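Local coordinates for protein LRIM1 (PDB 3O53) that probably regulates complement-like immunity in the mosquito Anopheles gambiae as part of a heterodimer with APL1C, this chain being its leucine-rich repeat domain, at residues A[182-187]-A[207-212]; A[130-135]-A[154-159]; A[113-118]-A[137-142]. All blocks are in the same frame, centred on the assembly; numbering follows the deposited sequence.

Contact 1. Residues A[182-187]-A[207-212]; sequences YDVKGQ and GPEFQS
Two torsions fold the side chain of Glu-209 against Val-184: CG stands between its own backbone N and carbonyl carbon (chi1 61°), and a second bend (chi2 -88°) turns CD toward the strand. On the other side, Val-184 holds CG1 anti to its backbone N (chi1 176°), and this methyl packs 3.6 Å from Glu-209 CG. Glu-209 CD comes 3.2 Å from Val-184 O. Water 1 joins the two residues, accepting from Val-184 N and donating to Glu-209 OE2 at 2.8 Å. Gly-207 N also donates to Glu-209 OE2 (2.9 Å), from well above the carboxylate plane, so this buried acid is held to its own turn as well as to the strand. Further along, Glu-209 CB rests 3.4 Å from Gly-186 O. Ser-212 OG has one proton for two weak options, Gly-186 O and Glu-209 O, and accepts from Val-188 N. The 3-10 segment 208-212 follows strand 205-206 of the leucine-rich repeat solenoid, and the Phe-210 side chain touches Leu-198. Strand 183-185 is flanked by its parallel neighbour 158-160, where Val-184 touches Val-159.

Contact 2. Residues A[130-135]-A[154-159]; sequences NKITML and NEIDTV
Ile-132 and Asn-154 meet through a side-chain oxygen: Ile-132 N donates to Asn-154 OD1 at 3.1 Å, a nearly straight bond (165°), although the place of OD1 is somewhat uncertain. A weak bond from Asn-130 N goes to the same atom. In return, Glu-155 N donates to Ile-132 O at 2.9 Å. Apolar contact runs beside these bonds, with Ile-132 and Ile-156 abreast, their ends in the same direction, and CG2 of Ile-132 3.9 Å from CG1 of Ile-156. The exposed Lys-131 chain is kinked, chi2 -67° and chi3 -87° placing CD and CE, and NZ forms a salt bridge with Glu-155 OE2 (3.2 Å), the hydrogen bond within it being weak. Where the backbones part, waters fill in: water 2 donates to Thr-133 O (2.6 Å) and accepts from Thr-158 N, while water 3 accepts from Leu-135 N and donates to Thr-158 O. Beyond them, Leu-135 CD1 meets Val-159 CG1 at 4.2 Å. This is the stacking of successive leucine-rich repeats at the turn after the strand, where the Asn of the LxxLxLxxNxL motif bonds to the backbone of the preceding coil. Asn-154 is positioned by its ND2, which donates to Leu-127 O and Leu-151 O. Asn-130 does likewise one coil earlier, to Ala-106 O and Leu-127 O, and Asn-179 OD1 receives Ile-156 N one coil later.

Contact 3. Residues A[113-118]-A[137-142]; sequences RVSCSR and DLDEGC
Asp-137 faces Arg-113 in a long salt bridge, its OD1 lying 3.5 Å from Arg-113 NH2, with the carboxylate and guanidinium planes turned 35° apart. Its OD2 accepts from Thr-133 N and, weakly, from Met-134 N, which helps to fix the rotation of the acid. The carbonyl of Asp-137 accepts from Val-114 N at 3.0 Å. Leu-138 then sits opposite Val-114 in a single beta bridge; the two side chains extend next to each other in one direction, with Leu-138 CD1 4.2 Å from Val-114 CG2. Asp-139 closes the bridge by donating its N to Val-114 O (2.9 Å). Its CG is placed between the backbone N and the carbonyl carbon (chi1 78°). OD1 accepts twice: from Cys-142 N at 2.9 Å, an Asx motif over the turn, and from Cys-116 N across the contact, a bond to be taken as doubtful because of a tight contact at that nitrogen. At Gly-141 the chain comes so near that CA approaches Cys-116 O to 3.3 Å, an approach that the absence of a side chain permits. Water 4 donates to both Gly-141 O and Ser-117 O. Cys-142 ends the run with the covalent link, its SG bonded to Cys-116 SG at 2.1 Å with a torsion of 92° about the S-S bond; the same Cys-142 SG packs 3.6 Å from Val-114 CG1. Strand 113-116 is the last of three parallel strands, after 73-76 and 91-97, and the single beta bridge and the Cys-116–Cys-142 disulfide tie it to the loop of the next coil in the leucine-rich repeat solenoid.

From the N terminus, 113-118 opens contact 3, and 130-135 opens contact 2 before 137-142 closes contact 3. Residues 154-159 then close contact 2, so these two interlock along the chain, with 130-135 and 137-142 in one coil, reaching to the following and the preceding coil respectively. They also touch, Ile-132 CD1 lying 4.0 Å from Leu-138 CD1. Contact 1 follows in series, opening at 182-187 and closing at 207-212. It joins contact 2 through the parallel strands 158-160 and 183-185, where Lys-185 N lies 3.0 Å from Val-159 O, a probable hydrogen bond. Contacts 1 and 3 stay apart, with nearest atoms about 14 Å from each other. Together the three tie neighbouring coils together in the middle part of the solenoid's length.

Contact 1. Residues A[182-187]-A[207-212]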
loop_
_atom_site.group_PDB
_atom_site.type_symbol
_atom_site.label_atom_id
_atom_site.label_comp_id
_atom_site.label_asym_id
_atom_site.label_seq_id
_atom_site.Cartn_x
_atom_site.Cartn_y
_atom_site.Cartn_z
ATOM N N TYR A 182 13.193 -5.457 4.569
ATOM C CA TYR A 182 14.165 -6.531 4.765
ATOM C C TYR A 182 13.687 -7.535 5.811
ATOM O O TYR A 182 14.248 -8.630 5.933
ATOM C CB TYR A 182 15.542 -5.968 5.152
ATOM C CG TYR A 182 15.630 -5.515 6.586
ATOM C CD1 TYR A 182 16.152 -6.347 7.566
ATOM C CD2 TYR A 182 15.197 -4.251 6.962
ATOM C CE1 TYR A 182 16.243 -5.935 8.884
ATOM C CE2 TYR A 182 15.279 -3.830 8.282
ATOM C CZ TYR A 182 15.800 -4.678 9.237
ATOM O OH TYR A 182 15.885 -4.257 10.543
ATOM N N ASP A 183 12.632 -7.185 6.539
ATOM C CA ASP A 183 12.113 -8.075 7.578
ATOM C C ASP A 183 10.600 -7.947 7.720
ATOM O O ASP A 183 10.052 -6.847 7.695
ATOM C CB ASP A 183 12.778 -7.749 8.920
ATOM C CG ASP A 183 12.434 -8.760 10.006
ATOM O OD1 ASP A 183 12.629 -9.973 9.782
ATOM O OD2 ASP A 183 11.967 -8.339 11.084
ATOM N N VAL A 184 9.925 -9.079 7.862
ATOM C CA VAL A 184 8.496 -9.081 8.137
ATOM C C VAL A 184 8.259 -9.962 9.358
ATOM O O VAL A 184 8.895 -10.995 9.516
ATOM C CB VAL A 184 7.681 -9.640 6.939
ATOM C CG1 VAL A 184 6.204 -9.731 7.286
ATOM C CG2 VAL A 184 7.876 -8.776 5.693
ATOM N N LYS A 185 7.340 -9.558 10.219
ATOM C CA LYS A 185 6.953 -10.396 11.335
ATOM C C LYS A 185 5.500 -10.118 11.666
ATOM O O LYS A 185 4.878 -9.270 11.041
ATOM C CB LYS A 185 7.845 -10.126 12.550
ATOM C CG LYS A 185 7.645 -8.767 13.190
ATOM C CD LYS A 185 8.533 -8.618 14.418
ATOM C CE LYS A 185 8.179 -7.374 15.225
ATOM N NZ LYS A 185 8.982 -7.260 16.480
ATOM N N GLY A 186 4.965 -10.842 12.643
ATOM C CA GLY A 186 3.596 -10.646 13.085
ATOM C C GLY A 186 2.690 -11.759 12.611
ATOM O O GLY A 186 2.773 -12.200 11.465
ATOM N N GLN A 187 1.823 -12.225 13.502
ATOM C CA GLN A 187 0.830 -13.228 13.149
ATOM C C GLN A 187 -0.542 -12.598 13.255
ATOM O O GLN A 187 -1.012 -12.315 14.346
ATOM C CB GLN A 187 0.904 -14.428 14.095
ATOM C CG GLN A 187 2.276 -15.051 14.208
ATOM C CD GLN A 187 2.718 -15.717 12.924
ATOM O OE1 GLN A 187 1.909 -15.973 12.033
ATOM N NE2 GLN A 187 4.010 -16.004 12.824
ATOM N N GLY A 207 9.046 -16.201 6.288
ATOM C CA GLY A 207 8.892 -16.880 7.565
ATOM C C GLY A 207 7.459 -17.193 7.953
ATOM O O GLY A 207 6.553 -17.046 7.142
ATOM N N PRO A 208 7.253 -17.629 9.207
ATOM C CA PRO A 208 5.950 -18.059 9.744
ATOM C C PRO A 208 4.909 -16.952 9.746
ATOM O O PRO A 208 3.715 -17.228 9.762
ATOM C CB PRO A 208 6.275 -18.471 11.187
ATOM C CG PRO A 208 7.728 -18.773 11.172
ATOM C CD PRO A 208 8.336 -17.819 10.189
ATOM N N GLU A 209 5.370 -15.710 9.738
ATOM C CA GLU A 209 4.487 -14.558 9.641
ATOM C C GLU A 209 3.571 -14.664 8.418
ATOM O O GLU A 209 2.480 -14.093 8.396
ATOM C CB GLU A 209 5.317 -13.273 9.561
ATOM C CG GLU A 209 6.251 -13.197 8.353
ATOM C CD GLU A 209 7.627 -13.828 8.590
ATOM O OE1 GLU A 209 7.845 -14.450 9.656
ATOM O OE2 GLU A 209 8.500 -13.681 7.700
ATOM N N PHE A 210 4.007 -15.398 7.400
ATOM C CA PHE A 210 3.241 -15.472 6.162
ATOM C C PHE A 210 2.018 -16.386 6.265
ATOM O O PHE A 210 1.213 -16.466 5.339
ATOM C CB PHE A 210 4.153 -15.830 4.981
ATOM C CG PHE A 210 4.935 -14.646 4.477
ATOM C CD1 PHE A 210 4.388 -13.783 3.533
ATOM C CD2 PHE A 210 6.193 -14.360 4.990
ATOM C CE1 PHE A 210 5.099 -12.664 3.080
ATOM C CE2 PHE A 210 6.910 -13.250 4.546
ATOM C CZ PHE A 210 6.358 -12.396 3.592
ATOM N N GLN A 211 1.845 -17.047 7.400
ATOM C CA GLN A 211 0.577 -17.724 7.637
ATOM C C GLN A 211 -0.513 -16.651 7.724
ATOM O O GLN A 211 -1.685 -16.927 7.478
ATOM C CB GLN A 211 0.611 -18.584 8.903
ATOM C CG GLN A 211 -0.492 -19.654 8.940
ATOM C CD GLN A 211 -0.464 -20.593 7.729
ATOM O OE1 GLN A 211 0.580 -20.803 7.115
ATOM N NE2 GLN A 211 -1.620 -21.164 7.388
ATOM N N SER A 212 -0.113 -15.420 8.050
ATOM C CA SER A 212 -1.036 -14.284 8.021
ATOM C C SER A 212 -1.686 -14.132 6.650
ATOM O O SER A 212 -2.752 -13.553 6.530
ATOM C CB SER A 212 -0.309 -12.983 8.364
ATOM O OG SER A 212 0.148 -12.989 9.701
HETATM O O HOH W 1 10.627 -12.015 6.882
#

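Contact 2. Residues A[130-135]-A[154-159]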
loop_
_atom_site.group_PDB
_atom_site.type_symbol
_atom_site.label_atom_id
_atom_site.label_comp_id
_atom_site.label_asym_id
_atom_site.label_seq_id
_atom_site.Cartn_x
_atom_site.Cartn_y
_atom_site.Cartn_z
ATOM N N ASN A 130 5.373 8.081 -2.036
ATOM C CA ASN A 130 5.468 9.095 -1.015
ATOM C C ASN A 130 6.761 8.858 -0.218
ATOM O O ASN A 130 7.681 8.227 -0.727
ATOM C CB ASN A 130 4.221 9.060 -0.135
ATOM C CG ASN A 130 3.071 9.849 -0.737
ATOM O OD1 ASN A 130 3.140 11.068 -0.845
ATOM N ND2 ASN A 130 2.011 9.150 -1.142
ATOM N N LYS A 131 6.830 9.354 1.013
ATOM C CA LYS A 131 8.037 9.215 1.829
ATOM C C LYS A 131 7.763 8.457 3.126
ATOM O O LYS A 131 8.350 8.749 4.157
ATOM C CB LYS A 131 8.614 10.594 2.166
ATOM C CG LYS A 131 8.749 11.521 0.972
ATOM C CD LYS A 131 9.781 11.024 -0.018
ATOM C CE LYS A 131 11.178 11.504 0.330
ATOM N NZ LYS A 131 12.149 11.195 -0.758
ATOM N N ILE A 132 6.867 7.485 3.069
ATOM C CA ILE A 132 6.532 6.699 4.240
ATOM C C ILE A 132 7.679 5.724 4.520
ATOM O O ILE A 132 8.130 5.011 3.627
ATOM C CB ILE A 132 5.183 5.961 4.016
ATOM C CG1 ILE A 132 4.050 6.997 3.990
ATOM C CG2 ILE A 132 4.922 4.915 5.114
ATOM C CD1 ILE A 132 2.747 6.472 3.431
ATOM N N THR A 133 8.166 5.703 5.756
ATOM C CA THR A 133 9.261 4.800 6.105
ATOM C C THR A 133 8.849 3.705 7.093
ATOM O O THR A 133 9.610 2.785 7.339
ATOM C CB THR A 133 10.434 5.593 6.696
ATOM O OG1 THR A 133 10.043 6.155 7.952
ATOM C CG2 THR A 133 10.839 6.719 5.755
ATOM N N MET A 134 7.650 3.797 7.657
ATOM C CA MET A 134 7.167 2.765 8.565
ATOM C C MET A 134 5.639 2.808 8.639
ATOM O O MET A 134 5.027 3.856 8.416
ATOM C CB MET A 134 7.798 2.930 9.970
ATOM C CG MET A 134 7.494 4.235 10.699
ATOM S SD MET A 134 8.174 4.307 12.399
ATOM C CE MET A 134 9.854 3.809 12.142
ATOM N N LEU A 135 5.027 1.667 8.936
ATOM C CA LEU A 135 3.572 1.603 9.025
ATOM C C LEU A 135 3.033 2.546 10.100
ATOM O O LEU A 135 1.943 3.078 9.948
ATOM C CB LEU A 135 3.088 0.166 9.262
ATOM C CG LEU A 135 3.256 -0.776 8.065
ATOM C CD1 LEU A 135 2.654 -2.161 8.351
ATOM C CD2 LEU A 135 2.641 -0.170 6.802
ATOM N N ASN A 154 7.284 3.407 -1.661
ATOM C CA ASN A 154 7.665 4.206 -0.510
ATOM C C ASN A 154 9.025 3.739 -0.004
ATOM O O ASN A 154 9.781 3.114 -0.740
ATOM C CB ASN A 154 6.563 4.181 0.560
ATOM C CG ASN A 154 5.462 5.189 0.264
ATOM O OD1 ASN A 154 5.615 6.383 0.515
ATOM N ND2 ASN A 154 4.352 4.714 -0.278
ATOM N N GLU A 155 9.365 4.072 1.232
ATOM C CA GLU A 155 10.687 3.755 1.746
ATOM C C GLU A 155 10.610 2.895 3.002
ATOM O O GLU A 155 11.438 3.018 3.908
ATOM C CB GLU A 155 11.436 5.049 2.040
ATOM C CG GLU A 155 11.748 5.849 0.787
ATOM C CD GLU A 155 12.220 7.253 1.095
ATOM O OE1 GLU A 155 12.552 7.526 2.268
ATOM O OE2 GLU A 155 12.257 8.083 0.164
ATOM N N ILE A 156 9.617 2.022 3.056
ATOM C CA ILE A 156 9.423 1.191 4.236
ATOM C C ILE A 156 10.546 0.138 4.394
ATOM O O ILE A 156 10.948 -0.514 3.443
ATOM C CB ILE A 156 8.015 0.547 4.210
ATOM C CG1 ILE A 156 6.961 1.668 4.258
ATOM C CG2 ILE A 156 7.826 -0.420 5.390
ATOM C CD1 ILE A 156 5.581 1.221 3.806
ATOM N N ASP A 157 11.055 0.001 5.612
ATOM C CA ASP A 157 12.216 -0.842 5.874
ATOM C C ASP A 157 11.813 -2.172 6.494
ATOM O O ASP A 157 12.488 -3.186 6.313
ATOM C CB ASP A 157 13.178 -0.105 6.820
ATOM C CG ASP A 157 14.595 -0.608 6.711
ATOM O OD1 ASP A 157 15.118 -0.672 5.579
ATOM O OD2 ASP A 157 15.188 -0.940 7.753
ATOM N N THR A 158 10.713 -2.174 7.240
ATOM C CA THR A 158 10.232 -3.409 7.844
ATOM C C THR A 158 8.718 -3.378 7.986
ATOM O O THR A 158 8.094 -2.314 7.950
ATOM C CB THR A 158 10.865 -3.663 9.246
ATOM O OG1 THR A 158 10.306 -2.762 10.201
ATOM C CG2 THR A 158 12.370 -3.475 9.221
ATOM N N VAL A 159 8.133 -4.561 8.143
ATOM C CA VAL A 159 6.694 -4.699 8.288
ATOM C C VAL A 159 6.369 -5.597 9.476
ATOM O O VAL A 159 6.924 -6.682 9.613
ATOM C CB VAL A 159 6.060 -5.321 7.024
ATOM C CG1 VAL A 159 4.599 -5.729 7.297
ATOM C CG2 VAL A 159 6.139 -4.332 5.861
HETATM O O HOH W 2 10.119 0.493 8.505
HETATM O O HOH W 3 7.053 -0.453 9.481
#

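Contact 3. Residues A[113-118]-A[137-142]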
loop_
_atom_site.group_PDB
_atom_site.type_symbol
_atom_site.label_atom_id
_atom_site.label_comp_id
_atom_site.label_asym_id
_atom_site.label_seq_id
_atom_site.Cartn_x
_atom_site.Cartn_y
_atom_site.Cartn_z
ATOM N N ARG A 113 3.618 11.412 7.024
ATOM C CA ARG A 113 2.685 11.212 8.138
ATOM C C ARG A 113 1.234 11.304 7.648
ATOM O O ARG A 113 0.868 12.241 6.941
ATOM C CB ARG A 113 2.886 12.260 9.266
ATOM C CG ARG A 113 4.316 12.432 9.779
ATOM C CD ARG A 113 4.737 11.376 10.809
ATOM N NE ARG A 113 5.976 10.729 10.383
ATOM C CZ ARG A 113 7.182 10.915 10.908
ATOM N NH1 ARG A 113 7.383 11.718 11.943
ATOM N NH2 ARG A 113 8.203 10.253 10.393
ATOM N N VAL A 114 0.414 10.331 8.031
ATOM C CA VAL A 114 -1.021 10.397 7.772
ATOM C C VAL A 114 -1.762 10.110 9.071
ATOM O O VAL A 114 -1.368 9.234 9.839
ATOM C CB VAL A 114 -1.464 9.374 6.704
ATOM C CG1 VAL A 114 -2.917 9.617 6.297
ATOM C CG2 VAL A 114 -0.558 9.446 5.475
ATOM N N SER A 115 -2.836 10.852 9.310
ATOM C CA SER A 115 -3.644 10.671 10.510
ATOM C C SER A 115 -5.105 10.681 10.101
ATOM O O SER A 115 -5.508 11.519 9.301
ATOM C CB SER A 115 -3.382 11.808 11.508
ATOM O OG SER A 115 -1.988 12.020 11.702
ATOM N N CYS A 116 -5.895 9.756 10.639
ATOM C CA CYS A 116 -7.318 9.677 10.318
ATOM C C CYS A 116 -8.130 9.598 11.613
ATOM O O CYS A 116 -7.913 8.700 12.419
ATOM C CB CYS A 116 -7.595 8.440 9.449
ATOM S SG CYS A 116 -6.470 8.225 8.042
ATOM N N SER A 117 -9.046 10.542 11.820
ATOM C CA SER A 117 -9.912 10.538 13.002
ATOM C C SER A 117 -10.687 9.233 13.109
ATOM O O SER A 117 -11.076 8.652 12.099
ATOM C CB SER A 117 -10.913 11.691 12.935
ATOM O OG SER A 117 -10.254 12.931 12.795
ATOM N N ARG A 118 -10.927 8.780 14.333
ATOM C CA ARG A 118 -11.607 7.505 14.529
ATOM C C ARG A 118 -12.937 7.494 13.779
ATOM O O ARG A 118 -13.731 8.432 13.881
ATOM C CB ARG A 118 -11.815 7.219 16.020
ATOM C CG ARG A 118 -12.907 8.042 16.681
ATOM C CD ARG A 118 -12.905 7.842 18.191
ATOM N NE ARG A 118 -11.711 8.407 18.816
ATOM C CZ ARG A 118 -11.630 9.637 19.317
ATOM N NH1 ARG A 118 -12.678 10.450 19.275
ATOM N NH2 ARG A 118 -10.497 10.057 19.862
ATOM N N ASP A 137 3.955 5.527 10.579
ATOM C CA ASP A 137 3.743 6.859 9.994
ATOM C C ASP A 137 2.244 7.126 9.784
ATOM O O ASP A 137 1.800 8.276 9.745
ATOM C CB ASP A 137 4.483 6.975 8.659
ATOM C CG ASP A 137 5.985 7.084 8.842
ATOM O OD1 ASP A 137 6.438 7.268 9.987
ATOM O OD2 ASP A 137 6.707 7.005 7.842
ATOM N N LEU A 138 1.479 6.051 9.623
ATOM C CA LEU A 138 0.014 6.120 9.631
ATOM C C LEU A 138 -0.447 5.985 11.074
ATOM O O LEU A 138 0.026 5.104 11.780
ATOM C CB LEU A 138 -0.573 4.973 8.800
ATOM C CG LEU A 138 -0.697 5.220 7.293
ATOM C CD1 LEU A 138 0.622 5.641 6.687
ATOM C CD2 LEU A 138 -1.246 3.974 6.600
ATOM N N ASP A 139 -1.349 6.846 11.535
ATOM C CA ASP A 139 -1.786 6.727 12.924
ATOM C C ASP A 139 -2.764 5.566 13.027
ATOM O O ASP A 139 -3.051 4.902 12.024
ATOM C CB ASP A 139 -2.345 8.046 13.487
ATOM C CG ASP A 139 -3.754 8.342 13.036
ATOM O OD1 ASP A 139 -4.270 7.667 12.115
ATOM O OD2 ASP A 139 -4.346 9.275 13.614
ATOM N N GLU A 140 -3.240 5.281 14.231
ATOM C CA GLU A 140 -3.995 4.051 14.446
ATOM C C GLU A 140 -5.349 4.115 13.743
ATOM O O GLU A 140 -5.830 3.105 13.225
ATOM C CB GLU A 140 -4.107 3.736 15.947
ATOM C CG GLU A 140 -2.747 3.284 16.523
ATOM C CD GLU A 140 -2.737 3.093 18.039
ATOM O OE1 GLU A 140 -3.811 3.081 18.657
ATOM O OE2 GLU A 140 -1.640 2.932 18.610
ATOM N N GLY A 141 -5.928 5.308 13.674
ATOM C CA GLY A 141 -7.143 5.514 12.906
ATOM C C GLY A 141 -6.952 5.111 11.453
ATOM O O GLY A 141 -7.801 4.437 10.869
ATOM N N CYS A 142 -5.820 5.502 10.872
ATOM C CA CYS A 142 -5.516 5.179 9.479
ATOM C C CYS A 142 -5.234 3.696 9.272
ATOM O O CYS A 142 -5.225 3.225 8.139
ATOM C CB CYS A 142 -4.306 5.986 8.990
ATOM S SG CYS A 142 -4.628 7.745 8.816
HETATM O O HOH W 4 -10.627 5.626 12.064
#